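Side-chain contacts in SYE1 (Shewanella oneidensis, PDB 4AWT), which binds FMN and probably reduces carbon-carbon double bonds with electrons from NADH or NADPH: residues 205-208 with 209-213; 257-261 with 262-266; 215-218 with 219-223; 102-105 with 106-110. The protein carries 1 engineered substitution. All coordinates share one frame; numbering follows the deposited sequence. Where two conformers were deposited one is given.

Contact 1: 205-208 with 209-213; sequences GSLE and NRLRF
The guanidinium of R210 has L207 CA over one face, 3.5 Å from R210 NH2, and G205 O at its edge, taking R210 NE in the guanidinium plane at 3.1 Å, though from above its own carbonyl plane. The chain of R210 bends at chi3 (-73°), which folds the group back along the short helix 207-210; its NH2 goes on to the bound ethyl hydrogen carbonate, which is linked covalently to G205 O. At the R212 edge, NH2 serves two acceptors: N209 OD1 at 2.8 Å in the guanidinium plane, and E208 OE2 at 3.1 Å, met from above the carboxylate plane, in a salt bridge with carboxylate and guanidinium planes 63° apart. A leucine in place of R212 would probably leave the E208 carboxylate without its mate and N209 OD1 without this donor. S206 is the N-cap, OG accepting N209 N at 3.0 Å. L207 CD1 and L211 CD1 meet one turn apart at 3.8 Å. Around this turn, L207 packs on L250 and A254 of helix 248-261, L211 reaches L258 there and I192 of helix 187-192, and F213, early in helix 212-225, packs against I156 and I160 of helix 153-172.

Contact 2: 257-261 with 262-266; sequences ALLNK and HRIVY
N260 O is gripped twice by R263, once by the backbone N at 2.9 Å and once by NH1 at 2.8 Å, the two donors arriving from opposite faces of the carbonyl plane. The guanidinium offers its edge, with N260 O exactly in its plane; a bend at chi2 (-69°) brings the arginine back over the helix end. On the buried side, I264 CD1 lies 3.7 Å from L259 CB, the two chains slanting across each other. L258 and H262 run alongside, the leucine CD2 meeting the imidazole edge at CD2, 4.0 Å away. What sets these groups is the Schellman motif ending helix 248-261: R263 has positive phi (63°), and the chain turns inward toward strand 266-270. I264 then faces V230 and V232 of the neighbouring strand 230-234. An alanine at I264 would probably open a gap beside L259 and deprive V218 of helix 212-225 of a neighbour. Farther out, N260 OD1 accepts from Q293 N and H262 NE2 bonds D215 OD1. Chemically, the arginine places positive charge at the carboxyl end of the helix, where it would be expected to balance the partial negative charge of the last carbonyls.

Contact 3: 215-218 with 219-223; sequences DEVV and AALVD
Helix 212-225 is one of the outer helices of the TIM barrel, and residues 215-223 form about two and a half regular turns in its middle. V217 and L221, one turn apart, lie side by side on its inner flank and point the same way, V217 CG1 touching L221 CD1 at 3.8 Å. With CG set anti to its carbonyl carbon (chi1 -66°), L221 also lies back along the preceding turn, CG coming to 3.3 Å from V217 O. The second apolar pair is looser: V218 CG1 and V222 CG2 are 4.1 Å apart and the two valines slant across one another, while V222 CG2 rests at 3.3 Å from V218 O.

Beneath these side chains the i to i+4 ladder is unbroken. A219 N reaches D215 O and A220 N reaches E216 O; L221 N bonds V217 O at 3.0 Å, and V222 N bonds V218 O at 2.9 Å with an almost straight N-H...O angle of 173°. The alanines add little bulk, A219 CB lying 3.4 Å from D215 O.

Polar ends turn to other partners: E216 OE1 to Y203 OH, and D223 OD2 to R164 in a salt bridge. V217, V218 and L221 all press on L180 of strand 177-181, with I178 also under L221. On the flank toward helix 153-172, A220 meets I160, V217 meets Y163 and L221 meets A167, while on the side toward helix 248-261, V218 packs on L259 and D215 on L258.

Contact 4: 102-105 with 106-110; sequences WHVG and RVTHP
Packing of V104 on T108 links the first residue of a tight turn to the residue that follows it, in the loop after barrel strand 96-102. V104 to V107 form a type II' beta turn, with V107 also at the centre of an inverse gamma turn, so the chain reverses direction and bends again at once.

The van der Waals contacts come first. V104 CG2 meets T108 CB at 3.7 Å, the side chains crossing at about a right angle. The chi1 of V104 (-60°) places CG2 between its backbone N and carbonyl carbon, which carries that methyl to T108 and also to 3.3 Å from V107 O. The other methyl, CG1, lies over one face of the W102 indole, 3.5 Å above the plane and offset toward the rim. T108 CG2 comes 3.4 Å from G105 O.

Among the hydrogen bonds, V107 N closes the turn on V104 O at 3.1 Å, approaching from above the carbonyl plane. G105, at the second position with positive phi (57°), gives its N to H103 ND1 at 3.0 Å; the donor lies in the imidazole plane, so the bond holds that ring in its rotation.

Outside partners fix the polar ends. Q190 holds the turn twice, NE2 to V104 O and OE1 to R106 N, while R106 NH1 reaches L124 O and T108 OG1 bonds K66 O. One backbone acceptor is left over: V107 O, buried against V104 CB at 3.4 Å, has no hydrogen-bonding partner in the model.

Overall arrangement
Contacts 1, 3 and 2 follow in chain order on the same side of the chain's centre. Contact 1 runs into helix 212-225, which carries contact 3, and touches contact 2 where L211 CB meets L258 CD1 at 3.7 Å. Contacts 2 and 3 are tied most closely: H262 NE2 lies 2.6 Å from D215 OD1, a probable hydrogen bond, and V218 CG2 packs on L259 CD2 at 3.8 Å. Contact 4 touches none of them but comes nearer the flavin than contacts 2 and 3, the V104 side chain about 8 Å from FMN, those of L259 and L221 about 14 Å. Contact 1 holds most of the ethyl hydrogen carbonate pocket, the R210 side chain about 3 Å from that ligand.

Contact 1: 205-208 with 209-213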
loop_
_atom_site.group_PDB
_atom_site.type_symbol
_atom_site.label_atom_id
_atom_site.label_comp_id
_atom_site.label_asym_id
_atom_site.label_seq_id
_atom_site.Cartn_x
_atom_site.Cartn_y
_atom_site.Cartn_z
ATOM N N GLY A 205 -7.416 -23.688 -1.096
ATOM C CA GLY A 205 -7.948 -24.524 -0.045
ATOM C C GLY A 205 -7.191 -24.392 1.258
ATOM O O GLY A 205 -7.507 -23.556 2.150
ATOM N N SER A 206 -6.150 -25.206 1.324
ATOM C CA SER A 206 -5.440 -25.168 2.601
ATOM C C SER A 206 -4.766 -23.835 2.893
ATOM O O SER A 206 -4.584 -23.020 1.993
ATOM C CB SER A 206 -4.376 -26.251 2.606
ATOM O OG SER A 206 -3.299 -25.868 1.740
ATOM N N LEU A 207 -4.400 -23.657 4.129
ATOM C CA LEU A 207 -3.684 -22.429 4.513
ATOM C C LEU A 207 -2.373 -22.316 3.768
ATOM O O LEU A 207 -2.059 -21.257 3.214
ATOM C CB LEU A 207 -3.468 -22.470 6.035
ATOM C CG LEU A 207 -2.646 -21.290 6.557
ATOM C CD1 LEU A 207 -3.224 -19.934 6.158
ATOM C CD2 LEU A 207 -2.536 -21.488 8.081
ATOM N N GLU A 208 -1.583 -23.382 3.727
ATOM C CA GLU A 208 -0.328 -23.359 2.992
ATOM C C GLU A 208 -0.571 -22.945 1.555
ATOM O O GLU A 208 0.183 -22.135 0.970
ATOM C CB GLU A 208 0.279 -24.775 3.021
ATOM C CG GLU A 208 1.565 -24.950 2.261
ATOM C CD GLU A 208 2.056 -26.353 2.039
ATOM O OE1 GLU A 208 1.880 -27.262 2.889
ATOM O OE2 GLU A 208 2.693 -26.628 0.981
ATOM N N ASN A 209 -1.599 -23.502 0.932
ATOM C CA ASN A 209 -1.876 -23.195 -0.469
ATOM C C ASN A 209 -2.295 -21.751 -0.642
ATOM O O ASN A 209 -1.917 -21.098 -1.616
ATOM C CB ASN A 209 -2.892 -24.141 -1.006
ATOM C CG ASN A 209 -2.384 -25.533 -1.251
ATOM O OD1 ASN A 209 -1.216 -25.842 -1.010
ATOM N ND2 ASN A 209 -3.259 -26.370 -1.758
ATOM N N ARG A 210 -3.129 -21.243 0.274
ATOM C CA ARG A 210 -3.605 -19.855 0.148
ATOM C C ARG A 210 -2.455 -18.879 0.353
ATOM O O ARG A 210 -2.552 -17.770 -0.243
ATOM C CB ARG A 210 -4.707 -19.576 1.147
ATOM C CG ARG A 210 -6.029 -20.194 0.759
ATOM C CD ARG A 210 -7.158 -19.859 1.728
ATOM N NE ARG A 210 -7.061 -20.563 2.996
ATOM C CZ ARG A 210 -6.756 -20.106 4.197
ATOM N NH1 ARG A 210 -6.434 -18.829 4.402
ATOM N NH2 ARG A 210 -6.747 -20.950 5.227
ATOM N N LEU A 211 -1.436 -19.218 1.083
ATOM C CA LEU A 211 -0.274 -18.349 1.264
ATOM C C LEU A 211 0.755 -18.513 0.176
ATOM O O LEU A 211 1.748 -17.764 0.145
ATOM C CB LEU A 211 0.376 -18.577 2.631
ATOM C CG LEU A 211 -0.523 -18.230 3.823
ATOM C CD1 LEU A 211 0.180 -18.536 5.112
ATOM C CD2 LEU A 211 -0.968 -16.790 3.795
ATOM N N ARG A 212 0.578 -19.449 -0.746
ATOM C CA ARG A 212 1.619 -19.790 -1.719
ATOM C C ARG A 212 1.897 -18.640 -2.668
ATOM O O ARG A 212 3.070 -18.373 -2.980
ATOM C CB ARG A 212 1.211 -21.063 -2.480
ATOM C CG ARG A 212 2.354 -21.557 -3.363
ATOM C CD ARG A 212 1.918 -22.831 -4.120
ATOM N NE ARG A 212 1.436 -23.876 -3.230
ATOM C CZ ARG A 212 2.137 -24.633 -2.460
ATOM N NH1 ARG A 212 3.462 -24.562 -2.469
ATOM N NH2 ARG A 212 1.485 -25.497 -1.660
ATOM N N PHE A 213 0.877 -17.974 -3.187
ATOM C CA PHE A 213 1.109 -16.885 -4.128
ATOM C C PHE A 213 1.898 -15.767 -3.443
ATOM O O PHE A 213 2.883 -15.265 -3.980
ATOM C CB PHE A 213 -0.198 -16.404 -4.710
ATOM C CG PHE A 213 -0.055 -15.408 -5.827
ATOM C CD1 PHE A 213 0.706 -15.663 -6.936
ATOM C CD2 PHE A 213 -0.733 -14.195 -5.761
ATOM C CE1 PHE A 213 0.795 -14.735 -7.968
ATOM C CE2 PHE A 213 -0.645 -13.279 -6.795
ATOM C CZ PHE A 213 0.080 -13.578 -7.919
#

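Contact 2: 257-261 with 262-266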
loop_
_atom_site.group_PDB
_atom_site.type_symbol
_atom_site.label_atom_id
_atom_site.label_comp_id
_atom_site.label_asym_id
_atom_site.label_seq_id
_atom_site.Cartn_x
_atom_site.Cartn_y
_atom_site.Cartn_z
ATOM N N ALA A 257 4.597 -15.178 10.063
ATOM C CA ALA A 257 5.730 -16.050 10.230
ATOM C C ALA A 257 6.390 -16.413 8.891
ATOM O O ALA A 257 7.624 -16.512 8.813
ATOM C CB ALA A 257 5.288 -17.339 10.934
ATOM N N LEU A 258 5.596 -16.571 7.845
ATOM C CA LEU A 258 6.128 -16.806 6.509
ATOM C C LEU A 258 6.999 -15.652 6.079
ATOM O O LEU A 258 8.115 -15.802 5.529
ATOM C CB LEU A 258 4.929 -17.019 5.591
ATOM C CG LEU A 258 5.112 -17.315 4.114
ATOM C CD1 LEU A 258 3.920 -18.054 3.538
ATOM C CD2 LEU A 258 5.250 -16.026 3.311
ATOM N N LEU A 259 6.483 -14.436 6.278
ATOM C CA LEU A 259 7.224 -13.257 5.879
ATOM C C LEU A 259 8.485 -13.058 6.709
ATOM O O LEU A 259 9.506 -12.597 6.230
ATOM C CB LEU A 259 6.285 -12.061 5.926
ATOM C CG LEU A 259 5.123 -12.133 4.908
ATOM C CD1 LEU A 259 4.168 -10.967 5.163
ATOM C CD2 LEU A 259 5.638 -12.117 3.481
ATOM N N ASN A 260 8.398 -13.454 7.996
ATOM C CA ASN A 260 9.564 -13.444 8.855
ATOM C C ASN A 260 10.670 -14.332 8.265
ATOM O O ASN A 260 11.847 -13.982 8.321
ATOM C CB ASN A 260 9.175 -13.904 10.233
ATOM C CG ASN A 260 10.257 -13.619 11.234
ATOM O OD1 ASN A 260 10.526 -12.424 11.498
ATOM N ND2 ASN A 260 10.907 -14.615 11.772
ATOM N N LYS A 261 10.292 -15.495 7.745
ATOM C CA LYS A 261 11.246 -16.443 7.138
ATOM C C LYS A 261 11.999 -15.796 5.977
ATOM O O LYS A 261 13.174 -16.037 5.744
ATOM C CB LYS A 261 10.561 -17.682 6.604
ATOM C CG LYS A 261 10.117 -18.720 7.589
ATOM C CD LYS A 261 9.772 -20.099 7.078
ATOM C CE LYS A 261 10.093 -21.140 8.151
ATOM N NZ LYS A 261 9.716 -22.539 7.740
ATOM N N HIS A 262 11.284 -14.984 5.200
ATOM C CA HIS A 262 11.886 -14.231 4.107
ATOM C C HIS A 262 12.701 -13.045 4.562
ATOM O O HIS A 262 13.381 -12.427 3.727
ATOM C CB HIS A 262 10.814 -13.743 3.137
ATOM C CG HIS A 262 10.230 -14.803 2.271
ATOM N ND1 HIS A 262 10.911 -15.323 1.192
ATOM C CD2 HIS A 262 9.055 -15.404 2.310
ATOM C CE1 HIS A 262 10.149 -16.202 0.627
ATOM N NE2 HIS A 262 8.994 -16.286 1.256
ATOM N N ARG A 263 12.634 -12.687 5.843
ATOM C CA ARG A 263 13.424 -11.610 6.400
ATOM C C ARG A 263 13.058 -10.266 5.756
ATOM O O ARG A 263 13.900 -9.359 5.647
ATOM C CB ARG A 263 14.934 -11.865 6.381
ATOM C CG ARG A 263 15.296 -13.106 7.209
ATOM C CD ARG A 263 15.075 -12.880 8.694
ATOM N NE ARG A 263 15.665 -13.922 9.541
ATOM C CZ ARG A 263 15.114 -14.997 10.044
ATOM N NH1 ARG A 263 13.857 -15.301 9.816
ATOM N NH2 ARG A 263 15.782 -15.863 10.812
ATOM N N ILE A 264 11.810 -10.085 5.389
ATOM C CA ILE A 264 11.389 -8.811 4.838
ATOM C C ILE A 264 11.671 -7.708 5.892
ATOM O O ILE A 264 11.618 -7.946 7.094
ATOM C CB ILE A 264 9.936 -8.786 4.393
ATOM C CG1 ILE A 264 8.932 -8.935 5.513
ATOM C CG2 ILE A 264 9.702 -9.835 3.271
ATOM C CD1 ILE A 264 7.505 -8.655 5.131
ATOM N N VAL A 265 11.957 -6.512 5.413
ATOM C CA VAL A 265 12.429 -5.451 6.288
ATOM C C VAL A 265 11.329 -4.867 7.157
ATOM O O VAL A 265 11.603 -4.420 8.287
ATOM C CB VAL A 265 13.174 -4.369 5.479
ATOM C CG1 VAL A 265 12.249 -3.423 4.733
ATOM C CG2 VAL A 265 14.121 -3.603 6.348
ATOM N N TYR A 266 10.101 -4.844 6.680
ATOM C CA TYR A 266 8.966 -4.418 7.511
ATOM C C TYR A 266 7.732 -5.161 7.103
ATOM O O TYR A 266 7.561 -5.581 5.935
ATOM C CB TYR A 266 8.770 -2.915 7.476
ATOM C CG TYR A 266 8.194 -2.242 6.256
ATOM C CD1 TYR A 266 6.860 -2.390 5.890
ATOM C CD2 TYR A 266 8.947 -1.371 5.508
ATOM C CE1 TYR A 266 6.317 -1.741 4.817
ATOM C CE2 TYR A 266 8.414 -0.633 4.476
ATOM C CZ TYR A 266 7.097 -0.803 4.116
ATOM O OH TYR A 266 6.571 -0.047 3.121
#

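Contact 3: 215-218 with 219-223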
loop_
_atom_site.group_PDB
_atom_site.type_symbol
_atom_site.label_atom_id
_atom_site.label_comp_id
_atom_site.label_asym_id
_atom_site.label_seq_id
_atom_site.Cartn_x
_atom_site.Cartn_y
_atom_site.Cartn_z
ATOM N N ASP A 215 3.932 -16.154 -0.925
ATOM C CA ASP A 215 5.256 -16.665 -0.750
ATOM C C ASP A 215 6.112 -16.490 -1.998
ATOM O O ASP A 215 7.255 -16.064 -1.959
ATOM C CB ASP A 215 5.172 -18.143 -0.341
ATOM C CG ASP A 215 6.490 -18.733 0.044
ATOM O OD1 ASP A 215 7.237 -18.141 0.795
ATOM O OD2 ASP A 215 6.663 -19.913 -0.235
ATOM N N GLU A 216 5.530 -16.888 -3.148
ATOM C CA GLU A 216 6.258 -16.868 -4.383
ATOM C C GLU A 216 6.540 -15.468 -4.885
ATOM O O GLU A 216 7.620 -15.179 -5.436
ATOM C CB GLU A 216 5.502 -17.688 -5.436
ATOM C CG GLU A 216 5.496 -19.172 -5.085
ATOM C CD GLU A 216 4.714 -20.052 -6.031
ATOM O OE1 GLU A 216 4.078 -19.504 -6.952
ATOM O OE2 GLU A 216 4.687 -21.274 -5.846
ATOM N N VAL A 217 5.575 -14.549 -4.717
ATOM C CA VAL A 217 5.804 -13.156 -5.074
ATOM C C VAL A 217 6.913 -12.568 -4.211
ATOM O O VAL A 217 7.829 -11.928 -4.716
ATOM C CB VAL A 217 4.503 -12.343 -4.997
ATOM C CG1 VAL A 217 4.807 -10.849 -5.169
ATOM C CG2 VAL A 217 3.488 -12.782 -6.023
ATOM N N VAL A 218 6.830 -12.775 -2.879
ATOM C CA VAL A 218 7.863 -12.246 -1.987
ATOM C C VAL A 218 9.214 -12.827 -2.334
ATOM O O VAL A 218 10.214 -12.116 -2.343
ATOM C CB VAL A 218 7.468 -12.432 -0.533
ATOM C CG1 VAL A 218 8.615 -12.099 0.403
ATOM C CG2 VAL A 218 6.244 -11.580 -0.218
ATOM N N ALA A 219 9.271 -14.132 -2.622
ATOM C CA ALA A 219 10.567 -14.712 -2.973
ATOM C C ALA A 219 11.170 -14.021 -4.168
ATOM O O ALA A 219 12.375 -13.758 -4.186
ATOM C CB ALA A 219 10.401 -16.212 -3.279
ATOM N N ALA A 220 10.358 -13.722 -5.182
ATOM C CA ALA A 220 10.858 -13.065 -6.363
ATOM C C ALA A 220 11.315 -11.636 -6.078
ATOM O O ALA A 220 12.336 -11.182 -6.584
ATOM C CB ALA A 220 9.802 -13.064 -7.444
ATOM N N LEU A 221 10.549 -10.911 -5.247
ATOM C CA LEU A 221 10.934 -9.542 -4.884
ATOM C C LEU A 221 12.239 -9.518 -4.152
ATOM O O LEU A 221 13.121 -8.683 -4.429
ATOM C CB LEU A 221 9.808 -8.925 -4.050
ATOM C CG LEU A 221 8.497 -8.709 -4.766
ATOM C CD1 LEU A 221 7.395 -8.400 -3.764
ATOM C CD2 LEU A 221 8.592 -7.587 -5.787
ATOM N N VAL A 222 12.392 -10.431 -3.167
ATOM C CA VAL A 222 13.638 -10.509 -2.427
ATOM C C VAL A 222 14.776 -10.874 -3.330
ATOM O O VAL A 222 15.889 -10.330 -3.215
ATOM C CB VAL A 222 13.456 -11.511 -1.272
ATOM C CG1 VAL A 222 14.799 -11.872 -0.663
ATOM C CG2 VAL A 222 12.494 -10.976 -0.227
ATOM N N ASP A 223 14.549 -11.851 -4.225
ATOM C CA ASP A 223 15.648 -12.207 -5.156
ATOM C C ASP A 223 16.057 -11.037 -6.008
ATOM O O ASP A 223 17.233 -10.876 -6.309
ATOM C CB ASP A 223 15.158 -13.364 -6.028
ATOM C CG ASP A 223 16.195 -14.039 -6.837
ATOM O OD1 ASP A 223 17.155 -14.530 -6.196
ATOM O OD2 ASP A 223 16.060 -14.152 -8.078
#

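Contact 4: 102-105 with 106-110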
loop_
_atom_site.group_PDB
_atom_site.type_symbol
_atom_site.label_atom_id
_atom_site.label_comp_id
_atom_site.label_asym_id
_atom_site.label_seq_id
_atom_site.Cartn_x
_atom_site.Cartn_y
_atom_site.Cartn_z
ATOM N N TRP A 102 1.526 -2.506 -6.883
ATOM C CA TRP A 102 0.093 -2.772 -6.828
ATOM C C TRP A 102 -0.363 -3.695 -7.964
ATOM O O TRP A 102 -0.089 -3.435 -9.137
ATOM C CB TRP A 102 -0.693 -1.470 -6.938
ATOM C CG TRP A 102 -2.033 -1.448 -6.290
ATOM C CD1 TRP A 102 -2.662 -2.372 -5.512
ATOM C CD2 TRP A 102 -2.896 -0.311 -6.340
ATOM N NE1 TRP A 102 -3.863 -1.870 -5.068
ATOM C CE2 TRP A 102 -4.014 -0.606 -5.542
ATOM C CE3 TRP A 102 -2.804 0.943 -6.956
ATOM C CZ2 TRP A 102 -5.034 0.329 -5.349
ATOM C CZ3 TRP A 102 -3.820 1.850 -6.736
ATOM C CH2 TRP A 102 -4.884 1.549 -5.969
ATOM N N HIS A 103 -1.164 -4.690 -7.596
ATOM C CA HIS A 103 -2.038 -5.395 -8.541
ATOM C C HIS A 103 -3.373 -5.534 -7.839
ATOM O O HIS A 103 -3.477 -6.149 -6.778
ATOM C CB HIS A 103 -1.503 -6.760 -8.969
ATOM C CG HIS A 103 -2.209 -7.323 -10.174
ATOM N ND1 HIS A 103 -3.526 -7.391 -10.292
ATOM C CD2 HIS A 103 -1.641 -7.770 -11.318
ATOM C CE1 HIS A 103 -3.803 -7.905 -11.470
ATOM N NE2 HIS A 103 -2.678 -8.152 -12.126
ATOM N N VAL A 104 -4.409 -4.936 -8.434
ATOM C CA VAL A 104 -5.719 -4.906 -7.828
ATOM C C VAL A 104 -6.538 -6.168 -8.013
ATOM O O VAL A 104 -7.580 -6.327 -7.354
ATOM C CB VAL A 104 -6.534 -3.711 -8.345
ATOM C CG1 VAL A 104 -5.832 -2.396 -8.028
ATOM C CG2 VAL A 104 -6.848 -3.875 -9.837
ATOM N N GLY A 105 -6.167 -7.052 -8.898
ATOM C CA GLY A 105 -6.933 -8.241 -9.209
ATOM C C GLY A 105 -8.300 -7.853 -9.641
ATOM O O GLY A 105 -8.509 -7.048 -10.560
ATOM N N ARG A 106 -9.327 -8.410 -8.962
ATOM C CA ARG A 106 -10.703 -8.210 -9.354
ATOM C C ARG A 106 -11.280 -6.871 -8.980
ATOM O O ARG A 106 -12.422 -6.568 -9.363
ATOM C CB ARG A 106 -11.598 -9.297 -8.725
ATOM C CG ARG A 106 -11.790 -9.106 -7.236
ATOM C CD ARG A 106 -12.462 -10.316 -6.620
ATOM N NE ARG A 106 -12.566 -10.155 -5.187
ATOM C CZ ARG A 106 -13.189 -10.983 -4.389
ATOM N NH1 ARG A 106 -13.758 -12.085 -4.838
ATOM N NH2 ARG A 106 -13.206 -10.707 -3.071
ATOM N N VAL A 107 -10.544 -6.041 -8.222
ATOM C CA VAL A 107 -11.083 -4.740 -7.793
ATOM C C VAL A 107 -10.718 -3.705 -8.843
ATOM O O VAL A 107 -9.807 -2.901 -8.695
ATOM C CB VAL A 107 -10.612 -4.386 -6.387
ATOM C CG1 VAL A 107 -11.247 -3.083 -5.960
ATOM C CG2 VAL A 107 -10.923 -5.487 -5.398
ATOM N N THR A 108 -11.428 -3.788 -9.965
ATOM C CA THR A 108 -11.227 -2.924 -11.109
ATOM C C THR A 108 -12.448 -3.060 -12.016
ATOM O O THR A 108 -13.423 -3.747 -11.746
ATOM C CB THR A 108 -9.910 -3.226 -11.806
ATOM O OG1 THR A 108 -9.656 -2.165 -12.729
ATOM C CG2 THR A 108 -9.904 -4.574 -12.512
ATOM N N HIS A 109 -12.365 -2.328 -13.102
ATOM C CA HIS A 109 -13.369 -2.298 -14.151
ATOM C C HIS A 109 -12.617 -2.388 -15.466
ATOM O O HIS A 109 -11.532 -1.793 -15.559
ATOM C CB HIS A 109 -14.174 -1.010 -14.060
ATOM C CG HIS A 109 -15.287 -0.936 -14.991
ATOM N ND1 HIS A 109 -15.197 -0.568 -16.250
ATOM C CD2 HIS A 109 -16.608 -1.156 -14.827
ATOM C CE1 HIS A 109 -16.309 -0.610 -16.913
ATOM N NE2 HIS A 109 -17.247 -0.956 -16.034
ATOM N N PRO A 110 -13.147 -3.051 -16.482
ATOM C CA PRO A 110 -12.477 -3.118 -17.784
ATOM C C PRO A 110 -11.989 -1.792 -18.320
ATOM O O PRO A 110 -10.958 -1.737 -19.011
ATOM C CB PRO A 110 -13.557 -3.791 -18.691
ATOM C CG PRO A 110 -14.200 -4.707 -17.689
ATOM C CD PRO A 110 -14.385 -3.859 -16.460
#